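Local coordinates for protein, Family 18 Chitinase (Crocus vernus, PDB 3SIM) that probably hydrolyses the beta-1,4 linkages of chitin, as a plant glycosyl hydrolase of family 18 built on a TIM barrel, at residues F55-S58 with S59-G62; T147-N151 with G152-F156; L228-D231 with K232-D236; T239-K242 with N243-K246. All blocks are in the same frame, centred on the assembly; numbering follows the deposited sequence.

Contact 1 of 4, residues F55-S58 with S59-G62; sequences FWDS and SILG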
loop_
_atom_site.group_PDB
_atom_site.type_symbol
_atom_site.label_atom_id
_atom_site.label_comp_id
_atom_site.label_asym_id
_atom_site.label_seq_id
_atom_site.Cartn_x
_atom_site.Cartn_y
_atom_site.Cartn_z
ATOM N N PHE A 55 12.837 -6.472 1.967
ATOM C CA PHE A 55 12.399 -7.861 1.772
ATOM C C PHE A 55 11.916 -8.271 0.383
ATOM O O PHE A 55 11.638 -9.389 0.130
ATOM C CB PHE A 55 11.465 -8.309 2.881
ATOM C CG PHE A 55 12.136 -8.515 4.203
ATOM C CD1 PHE A 55 12.319 -7.476 5.040
ATOM C CD2 PHE A 55 12.585 -9.744 4.606
ATOM C CE1 PHE A 55 12.937 -7.638 6.209
ATOM C CE2 PHE A 55 13.184 -9.909 5.804
ATOM C CZ PHE A 55 13.375 -8.859 6.600
ATOM N N TRP A 56 11.796 -7.296 -0.497
ATOM C CA TRP A 56 11.663 -7.576 -1.908
ATOM C C TRP A 56 13.006 -7.856 -2.518
ATOM O O TRP A 56 14.011 -7.613 -1.907
ATOM C CB TRP A 56 10.944 -6.487 -2.725
ATOM C CG TRP A 56 11.672 -5.237 -2.936
ATOM C CD1 TRP A 56 12.412 -4.898 -3.999
ATOM C CD2 TRP A 56 11.732 -4.153 -2.055
ATOM N NE1 TRP A 56 12.945 -3.677 -3.843
ATOM C CE2 TRP A 56 12.533 -3.181 -2.652
ATOM C CE3 TRP A 56 11.164 -3.885 -0.816
ATOM C CZ2 TRP A 56 12.785 -1.990 -2.056
ATOM C CZ3 TRP A 56 11.419 -2.723 -0.239
ATOM C CH2 TRP A 56 12.228 -1.782 -0.841
ATOM N N ASP A 57 12.968 -8.353 -3.729
ATOM C CA ASP A 57 14.163 -8.762 -4.459
ATOM C C ASP A 57 14.778 -7.613 -5.302
ATOM O O ASP A 57 14.337 -7.316 -6.376
ATOM C CB ASP A 57 13.865 -10.056 -5.258
ATOM C CG ASP A 57 15.102 -10.656 -5.963
ATOM O OD1 ASP A 57 16.108 -10.049 -6.071
ATOM O OD2 ASP A 57 14.995 -11.735 -6.426
ATOM N N SER A 58 15.832 -7.041 -4.759
ATOM C CA SER A 58 16.533 -5.932 -5.368
ATOM C C SER A 58 17.172 -6.248 -6.711
ATOM O O SER A 58 17.353 -5.416 -7.480
ATOM C CB SER A 58 17.523 -5.254 -4.437
ATOM O OG SER A 58 18.625 -6.002 -4.118
ATOM N N SER A 59 17.464 -7.496 -6.966
ATOM C CA SER A 59 17.953 -7.851 -8.254
ATOM C C SER A 59 16.940 -7.812 -9.402
ATOM O O SER A 59 17.278 -7.803 -10.525
ATOM C CB SER A 59 18.726 -9.121 -8.210
ATOM O OG SER A 59 17.894 -10.151 -8.481
ATOM N N ILE A 60 15.687 -7.890 -9.053
ATOM C CA ILE A 60 14.618 -7.702 -10.005
ATOM C C ILE A 60 14.002 -6.279 -9.966
ATOM O O ILE A 60 13.852 -5.658 -10.962
ATOM C CB ILE A 60 13.543 -8.791 -9.844
ATOM C CG1 ILE A 60 14.112 -10.165 -10.174
ATOM C CG2 ILE A 60 12.372 -8.577 -10.706
ATOM C CD1 ILE A 60 13.452 -11.183 -9.454
ATOM N N LEU A 61 13.614 -5.825 -8.790
ATOM C CA LEU A 61 13.192 -4.457 -8.526
ATOM C C LEU A 61 14.283 -3.546 -7.879
ATOM O O LEU A 61 14.244 -3.290 -6.713
ATOM C CB LEU A 61 11.922 -4.482 -7.698
ATOM C CG LEU A 61 10.948 -5.551 -8.183
ATOM C CD1 LEU A 61 9.889 -5.819 -7.225
ATOM C CD2 LEU A 61 10.423 -5.244 -9.532
ATOM N N GLY A 62 15.255 -3.134 -8.663
ATOM C CA GLY A 62 16.281 -2.263 -8.218
ATOM C C GLY A 62 16.239 -0.814 -8.680
ATOM O O GLY A 62 15.399 -0.419 -9.446
HETATM O O HOH W 1 16.986 -12.797 -7.999
#

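Contact 2 of 4, residues T147-N151 with G152-F156; sequences TLKKN and GVISF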
loop_
_atom_site.group_PDB
_atom_site.type_symbol
_atom_site.label_atom_id
_atom_site.label_comp_id
_atom_site.label_asym_id
_atom_site.label_seq_id
_atom_site.Cartn_x
_atom_site.Cartn_y
_atom_site.Cartn_z
ATOM N N THR A 147 8.360 14.023 9.337
ATOM C CA THR A 147 9.791 14.264 9.168
ATOM C C THR A 147 10.323 14.069 7.758
ATOM O O THR A 147 11.030 14.865 7.267
ATOM C CB THR A 147 10.679 13.390 10.121
ATOM O OG1 THR A 147 10.383 13.687 11.454
ATOM C CG2 THR A 147 12.149 13.628 9.901
ATOM N N LEU A 148 9.959 12.960 7.147
ATOM C CA LEU A 148 10.381 12.610 5.832
ATOM C C LEU A 148 9.887 13.680 4.812
ATOM O O LEU A 148 10.655 14.108 4.029
ATOM C CB LEU A 148 9.931 11.199 5.477
ATOM C CG LEU A 148 10.641 9.999 6.151
ATOM C CD1 LEU A 148 10.000 8.751 5.676
ATOM C CD2 LEU A 148 12.076 9.988 5.894
ATOM N N LYS A 149 8.636 14.105 4.936
ATOM C CA LYS A 149 8.074 15.172 4.122
ATOM C C LYS A 149 8.799 16.532 4.322
ATOM O O LYS A 149 9.133 17.167 3.385
ATOM C CB LYS A 149 6.554 15.287 4.330
ATOM C CG LYS A 149 5.676 14.210 3.676
ATOM C CD LYS A 149 4.207 14.566 3.689
ATOM C CE LYS A 149 3.303 13.547 2.937
ATOM N NZ LYS A 149 1.954 13.886 2.781
ATOM N N LYS A 150 9.046 16.894 5.558
ATOM C CA LYS A 150 9.767 18.115 5.908
ATOM C C LYS A 150 11.214 18.168 5.365
ATOM O O LYS A 150 11.552 19.126 4.830
ATOM C CB LYS A 150 9.664 18.399 7.391
ATOM C CG LYS A 150 10.458 19.512 7.974
ATOM C CD LYS A 150 10.321 19.514 9.489
ATOM C CE LYS A 150 11.309 18.628 10.138
ATOM N NZ LYS A 150 10.894 17.821 11.297
ATOM N N ASN A 151 11.954 17.069 5.413
ATOM C CA ASN A 151 13.327 16.915 4.947
ATOM C C ASN A 151 13.438 16.844 3.411
ATOM O O ASN A 151 14.490 16.817 2.862
ATOM C CB ASN A 151 14.006 15.701 5.561
ATOM C CG ASN A 151 14.165 15.789 7.028
ATOM O OD1 ASN A 151 14.006 16.790 7.610
ATOM N ND2 ASN A 151 14.477 14.696 7.618
ATOM N N GLY A 152 12.282 16.802 2.769
ATOM C CA GLY A 152 12.114 16.639 1.343
ATOM C C GLY A 152 12.367 15.258 0.740
ATOM O O GLY A 152 12.555 15.154 -0.413
ATOM N N VAL A 153 12.444 14.233 1.568
ATOM C CA VAL A 153 12.648 12.851 1.175
ATOM C C VAL A 153 11.498 12.157 0.381
ATOM O O VAL A 153 11.739 11.369 -0.463
ATOM C CB VAL A 153 13.130 11.980 2.380
ATOM C CG1 VAL A 153 13.481 10.618 1.922
ATOM C CG2 VAL A 153 14.298 12.635 3.072
ATOM N N ILE A 154 10.267 12.460 0.738
ATOM C CA ILE A 154 9.073 11.982 0.056
ATOM C C ILE A 154 8.093 13.080 -0.317
ATOM O O ILE A 154 7.975 14.042 0.339
ATOM C CB ILE A 154 8.319 10.872 0.849
ATOM C CG1 ILE A 154 7.635 11.442 2.101
ATOM C CG2 ILE A 154 9.191 9.715 1.141
ATOM C CD1 ILE A 154 7.070 10.485 2.986
ATOM N N SER A 155 7.462 12.911 -1.453
ATOM C CA SER A 155 6.244 13.608 -1.874
ATOM C C SER A 155 4.868 13.252 -1.253
ATOM O O SER A 155 4.088 14.119 -0.956
ATOM C CB SER A 155 6.111 13.583 -3.365
ATOM O OG SER A 155 7.102 14.340 -3.918
ATOM N N PHE A 156 4.600 11.955 -1.163
ATOM C CA PHE A 156 3.352 11.416 -0.682
ATOM C C PHE A 156 3.450 10.259 0.310
ATOM O O PHE A 156 4.450 9.590 0.425
ATOM C CB PHE A 156 2.419 11.023 -1.857
ATOM C CG PHE A 156 2.929 9.897 -2.701
ATOM C CD1 PHE A 156 3.820 10.107 -3.719
ATOM C CD2 PHE A 156 2.497 8.611 -2.489
ATOM C CE1 PHE A 156 4.289 9.069 -4.477
ATOM C CE2 PHE A 156 2.944 7.597 -3.248
ATOM C CZ PHE A 156 3.843 7.826 -4.245
HETATM O O HOH W 2 8.444 17.231 0.444
#

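Contact 3 of 4, residues L228-D231 with K232-D236; sequences LPVD and KGFFD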
loop_
_atom_site.group_PDB
_atom_site.type_symbol
_atom_site.label_atom_id
_atom_site.label_comp_id
_atom_site.label_asym_id
_atom_site.label_seq_id
_atom_site.Cartn_x
_atom_site.Cartn_y
_atom_site.Cartn_z
ATOM N N LEU A 228 -15.709 -8.584 -2.855
ATOM C CA LEU A 228 -16.453 -8.567 -4.091
ATOM C C LEU A 228 -15.464 -8.724 -5.270
ATOM O O LEU A 228 -14.759 -7.850 -5.601
ATOM C CB LEU A 228 -17.171 -7.247 -4.209
ATOM C CG LEU A 228 -18.391 -7.007 -5.071
ATOM C CD1 LEU A 228 -18.397 -5.737 -5.859
ATOM C CD2 LEU A 228 -18.866 -8.227 -5.868
ATOM N N PRO A 229 -15.478 -9.864 -5.902
ATOM C CA PRO A 229 -14.524 -10.177 -6.948
ATOM C C PRO A 229 -14.584 -9.259 -8.143
ATOM O O PRO A 229 -15.615 -8.809 -8.564
ATOM C CB PRO A 229 -14.887 -11.598 -7.329
ATOM C CG PRO A 229 -15.723 -12.107 -6.184
ATOM C CD PRO A 229 -16.455 -10.933 -5.748
ATOM N N VAL A 230 -13.402 -9.083 -8.698
ATOM C CA VAL A 230 -13.115 -8.094 -9.697
ATOM C C VAL A 230 -14.000 -8.239 -10.878
ATOM O O VAL A 230 -14.334 -7.303 -11.473
ATOM C CB VAL A 230 -11.787 -8.262 -10.422
ATOM C CG1 VAL A 230 -11.264 -6.948 -10.886
ATOM C CG2 VAL A 230 -10.814 -9.232 -9.770
ATOM N N ASP A 231 -14.304 -9.452 -11.236
ATOM C CA ASP A 231 -15.114 -9.690 -12.372
ATOM C C ASP A 231 -16.473 -10.238 -12.076
ATOM O O ASP A 231 -17.098 -10.781 -12.937
ATOM C CB ASP A 231 -14.381 -10.526 -13.403
ATOM C CG ASP A 231 -13.988 -11.890 -12.923
ATOM O OD1 ASP A 231 -14.442 -12.421 -11.932
ATOM O OD2 ASP A 231 -13.230 -12.441 -13.630
ATOM N N LYS A 232 -16.865 -10.134 -10.828
ATOM C CA LYS A 232 -18.193 -10.510 -10.378
ATOM C C LYS A 232 -19.049 -9.374 -9.745
ATOM O O LYS A 232 -19.846 -9.564 -8.904
ATOM C CB LYS A 232 -18.179 -11.820 -9.640
ATOM C CG LYS A 232 -17.825 -12.979 -10.583
ATOM C CD LYS A 232 -17.719 -14.316 -9.908
ATOM C CE LYS A 232 -17.851 -15.474 -10.871
ATOM N NZ LYS A 232 -16.588 -15.957 -11.312
ATOM N N GLY A 233 -18.858 -8.201 -10.279
ATOM C CA GLY A 233 -19.612 -7.042 -9.937
ATOM C C GLY A 233 -18.807 -5.882 -9.375
ATOM O O GLY A 233 -19.336 -4.848 -9.206
ATOM N N PHE A 234 -17.500 -6.049 -9.212
ATOM C CA PHE A 234 -16.677 -4.958 -8.737
ATOM C C PHE A 234 -16.826 -3.725 -9.658
ATOM O O PHE A 234 -17.031 -2.674 -9.191
ATOM C CB PHE A 234 -15.194 -5.351 -8.652
ATOM C CG PHE A 234 -14.240 -4.195 -8.367
ATOM C CD1 PHE A 234 -13.630 -3.524 -9.388
ATOM C CD2 PHE A 234 -13.871 -3.859 -7.096
ATOM C CE1 PHE A 234 -12.750 -2.549 -9.149
ATOM C CE2 PHE A 234 -12.990 -2.829 -6.888
ATOM C CZ PHE A 234 -12.477 -2.177 -7.925
ATOM N N PHE A 235 -16.796 -3.926 -10.951
ATOM C CA PHE A 235 -16.985 -2.850 -11.912
ATOM C C PHE A 235 -18.358 -2.150 -11.896
ATOM O O PHE A 235 -18.431 -1.030 -12.205
ATOM C CB PHE A 235 -16.421 -3.151 -13.314
ATOM C CG PHE A 235 -14.931 -3.223 -13.360
ATOM C CD1 PHE A 235 -14.182 -2.097 -13.149
ATOM C CD2 PHE A 235 -14.270 -4.411 -13.558
ATOM C CE1 PHE A 235 -12.870 -2.133 -13.162
ATOM C CE2 PHE A 235 -12.919 -4.452 -13.581
ATOM C CZ PHE A 235 -12.218 -3.300 -13.365
ATOM N N ASP A 236 -19.416 -2.851 -11.515
ATOM C CA ASP A 236 -20.714 -2.239 -11.291
ATOM C C ASP A 236 -20.740 -1.263 -10.108
ATOM O O ASP A 236 -21.248 -0.217 -10.208
ATOM C CB ASP A 236 -21.803 -3.288 -11.137
ATOM C CG ASP A 236 -21.960 -4.123 -12.377
ATOM O OD1 ASP A 236 -21.736 -3.614 -13.451
ATOM O OD2 ASP A 236 -22.238 -5.289 -12.284
HETATM O O HOH W 3 -16.890 -6.534 -12.261
#

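Contact 4 of 4, residues T239-K242 with N243-K246; sequences TSLK and NKGK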
loop_
_atom_site.group_PDB
_atom_site.type_symbol
_atom_site.label_atom_id
_atom_site.label_comp_id
_atom_site.label_asym_id
_atom_site.label_seq_id
_atom_site.Cartn_x
_atom_site.Cartn_y
_atom_site.Cartn_z
ATOM N N THR A 239 -18.593 1.683 -11.058
ATOM C CA THR A 239 -19.371 2.540 -11.920
ATOM C C THR A 239 -20.329 3.492 -11.163
ATOM O O THR A 239 -20.339 4.614 -11.456
ATOM C CB THR A 239 -20.094 1.760 -13.047
ATOM O OG1 THR A 239 -19.158 1.225 -13.935
ATOM C CG2 THR A 239 -21.041 2.637 -13.828
ATOM N N SER A 240 -21.029 2.999 -10.150
ATOM C CA SER A 240 -21.865 3.825 -9.309
ATOM C C SER A 240 -21.030 4.890 -8.580
ATOM O O SER A 240 -21.415 6.034 -8.549
ATOM C CB SER A 240 -22.623 3.016 -8.275
ATOM O OG SER A 240 -23.529 2.156 -8.845
ATOM N N LEU A 241 -19.883 4.483 -8.054
ATOM C CA LEU A 241 -18.999 5.404 -7.439
ATOM C C LEU A 241 -18.514 6.490 -8.405
ATOM O O LEU A 241 -18.520 7.611 -8.046
ATOM C CB LEU A 241 -17.872 4.682 -6.737
ATOM C CG LEU A 241 -18.190 3.877 -5.482
ATOM C CD1 LEU A 241 -16.984 3.250 -4.849
ATOM C CD2 LEU A 241 -19.013 4.648 -4.492
ATOM N N LYS A 242 -18.158 6.114 -9.617
ATOM C CA LYS A 242 -17.707 7.054 -10.615
ATOM C C LYS A 242 -18.791 8.133 -10.983
ATOM O O LYS A 242 -18.495 9.273 -10.938
ATOM C CB LYS A 242 -17.207 6.303 -11.841
ATOM C CG LYS A 242 -16.371 7.075 -12.823
ATOM C CD LYS A 242 -15.816 6.156 -13.877
ATOM C CE LYS A 242 -15.231 6.911 -15.034
ATOM N NZ LYS A 242 -15.050 6.123 -16.231
ATOM N N ASN A 243 -20.020 7.704 -11.203
ATOM C CA ASN A 243 -21.178 8.532 -11.540
ATOM C C ASN A 243 -21.503 9.548 -10.439
ATOM O O ASN A 243 -21.960 10.603 -10.682
ATOM C CB ASN A 243 -22.394 7.668 -11.884
ATOM C CG ASN A 243 -22.234 6.881 -13.209
ATOM O OD1 ASN A 243 -21.451 7.195 -14.034
ATOM N ND2 ASN A 243 -23.055 5.887 -13.384
ATOM N N LYS A 244 -21.243 9.143 -9.214
ATOM C CA LYS A 244 -21.443 9.952 -8.056
ATOM C C LYS A 244 -20.300 10.934 -7.681
ATOM O O LYS A 244 -20.420 11.666 -6.802
ATOM C CB LYS A 244 -21.907 9.074 -6.891
ATOM C CG LYS A 244 -23.304 8.632 -6.986
ATOM C CD LYS A 244 -23.458 7.314 -6.446
ATOM C CE LYS A 244 -23.432 7.324 -5.009
ATOM N NZ LYS A 244 -22.161 7.207 -4.583
ATOM N N GLY A 245 -19.215 10.928 -8.400
ATOM C CA GLY A 245 -18.086 11.720 -8.024
ATOM C C GLY A 245 -17.326 11.145 -6.830
ATOM O O GLY A 245 -16.672 11.824 -6.165
ATOM N N LYS A 246 -17.488 9.866 -6.584
ATOM C CA LYS A 246 -16.864 9.194 -5.450
ATOM C C LYS A 246 -15.642 8.249 -5.690
ATOM O O LYS A 246 -15.261 7.563 -4.807
ATOM C CB LYS A 246 -17.947 8.473 -4.666
ATOM C CG LYS A 246 -19.020 9.327 -3.982
ATOM C CD LYS A 246 -19.763 8.465 -2.997
ATOM C CE LYS A 246 -21.034 9.021 -2.479
ATOM N NZ LYS A 246 -21.954 8.008 -2.007
#

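Contact 1 of 4, residues F55-S58 with S59-G62
Trp56 reaches across a tight turn to Leu61: the N-H at the edge of its indole is given to the carbonyl oxygen of Leu61, with NE1 3.2 Å from O. The oxygen lies close to the ring plane and the donor lies in the carbonyl plane, so both flat groups are turned to suit the bond, although its N-H line is bent (142°). The indole arrives there because CG of Trp56 stands between the backbone N and the carbonyl carbon (chi1 71°), which also puts CD1 3.8 Å from CB of Leu61. Tryptophan fits this buried place: its broad apolar ring packs on Leu33 and edge-to-face with Tyr117, while one polar N-H serves a backbone carbonyl.

Asp57 turns its carboxylate toward the residues ahead, with CG trans to the backbone N (chi1 -174°). OD1 accepts a weak bond from N of Ser59, 3.0 Å away, a two-residue reach that suits a short carboxylate, and a water joins OD2 to the hydroxyl of Ser59. Ile60 lays its CD1 beside this group, 3.4 Å from OD2 of Asp57. The backbone oxygen of Asp57 is gripped twice, by N of Ile60 at 3.1 Å and N of Leu61 at 2.9 Å. The weak OD1 bond closes an Asx turn, and the two bonds to O of Asp57 add a helix-like backbone turn that leads to Gly62, the N-cap of helix 63-72.

Contact 2 of 4, residues T147-N151 with G152-F156
Lys149 and Ile154 meet through their aliphatic parts: CG of Lys149 comes within 3.7 Å of CG1 of Ile154 as the two side chains pass at a slant. With chi1 at 71° the ethyl branch of Ile154 folds back over the helix, and its CD1 ends 3.9 Å from CB of Leu148. A branched apolar residue can thus close over the last turn, while lysine offers it methylene groups and carries its charge farther on an extended chain, to NZ bonded to the carbonyl oxygen of Ala179.

Leu148 takes part twice. Its CD2 lies 4.2 Å from CB of Val153, and its carbonyl oxygen receives a weak bond from the backbone N of Val153 at 3.0 Å. Together with the bond from N of Gly152 to O of Lys149 (3.2 Å), this makes a Schellman motif, in which the apolar pair Leu148 and Val153 flanks the reversal. Gly152 has a positive phi (74°), a conformation that glycine adopts easily. A water gives its hydrogens to O of Lys149 and O of Ile154, bridging helix end and loop.

Leu148, Val153 and Ile154 all rest on helix 99-116, through Thr111 and Ile114, while the chain leaves the end of helix 134-150 for strand 156-159, which runs parallel to strand 121-125.

Contact 3 of 4, residues L228-D231 with K232-D236
Pro229 and Lys232 are joined by the strongest direct bond here, from the backbone N of Lys232 to the carbonyl oxygen of Pro229 (2.9 Å, N-H...O 157°). The donor stands well above the carbonyl plane, as is common in an i to i+3 turn, and the same oxygen takes a second, weak bond from N of Phe234 at 3.4 Å. A water donates to O of Val230 at 2.8 Å and accepts from N of Phe235, five residues on, at 2.9 Å, and more loosely from N of Gly233. Gly233 has a phi of 120°, where a side chain would collide with the preceding carbonyl, which is consistent with the widened, pi-type turn here. Asp231 sends OD2 outside the turn to the hydroxyl of Tyr265; Lys232 runs alongside it, NZ of Lys232 4.2 Å from OD1 of Asp231, beyond a salt bridge.

The widened turn opens helix 230-243, the middle of a beta-alpha-beta unit of the TIM barrel between the parallel strands 215-220 and 250-253.

Leu228 leans its branched end toward this turn (chi1 -158°), and its CD1 presses 3.4 Å from CA of Phe234. Val230 and Phe235 lie side by side, CG1 of Val230 4.0 Å from CE2 of Phe235. CD1 of Phe234 stands over the centre of the Phe235 ring. Of the two large apolar rings, Phe234 meets Phe219 edge-to-face and touches Ile217 on strand 215-220, whereas Phe235 touches Glu268 and Ala269 of helix 264-274 and its ring meets that of Phe272 at a slant.

Contact 4 of 4, residues T239-K242 with N243-K246
A Schellman motif ends helix 230-243, with Leu241 and Lys246 as its outer pair and Gly245 at its turning point. N of Lys246 binds O of Leu241 at 2.9 Å, and inside that bond N of Gly245 binds O of Lys242 at 3.1 Å. The inner bond is the straighter of the two (164°), but its donor stands far above the carbonyl plane. Gly245 has positive phi (74°) and angles at which a CB would jam against the preceding carbonyl, so glycine suits the place. The last regular helical bonds run from N of Asn243 to O of Thr239 (3.1 Å) and from N of Lys244 to O of Ser240 (3.2 Å).

Leu241 and Lys246 cross at about a right angle, CD2 of the leucine 4.0 Å from CB of the lysine; Leu241 also packs on Leu200 and Tyr203 of helix 196-209, and NZ of Lys246 continues to OD1 of Asn204. Lys244 is bent along its length and folds back, its CD 3.2 Å from O of Ser240. Thr239 and Asn243 run side by side, with CG2 of the threonine 3.8 Å from ND2 of the amide. Lys242 sets out away from its own N (chi1 -164°) and stays extended, taking NZ to the carbonyls of Phe272 and Ser275. Buried Leu241, one turn back, and glycine at C' fit a Schellman motif ending a barrel helix at the surface.

The four contacts follow one another along the chain without nesting or crossing, and each closes a short local turn. Contact 1 rounds the loop that leads from strand 53-54 into helix 63-72. Contact 2 ends helix 134-150 and turns the chain toward strand 156-159; the centres of contacts 1 and 2 are about 23 Å apart. Contacts 3 and 4 lie at the two ends of helix 230-243, the first opening it after strand 215-220 and the second closing it before strand 250-253, with centres about 15 Å apart. Contacts 2 and 4 are both Schellman turns on outer barrel helices, whereas contacts 1 and 3 serve helix starts.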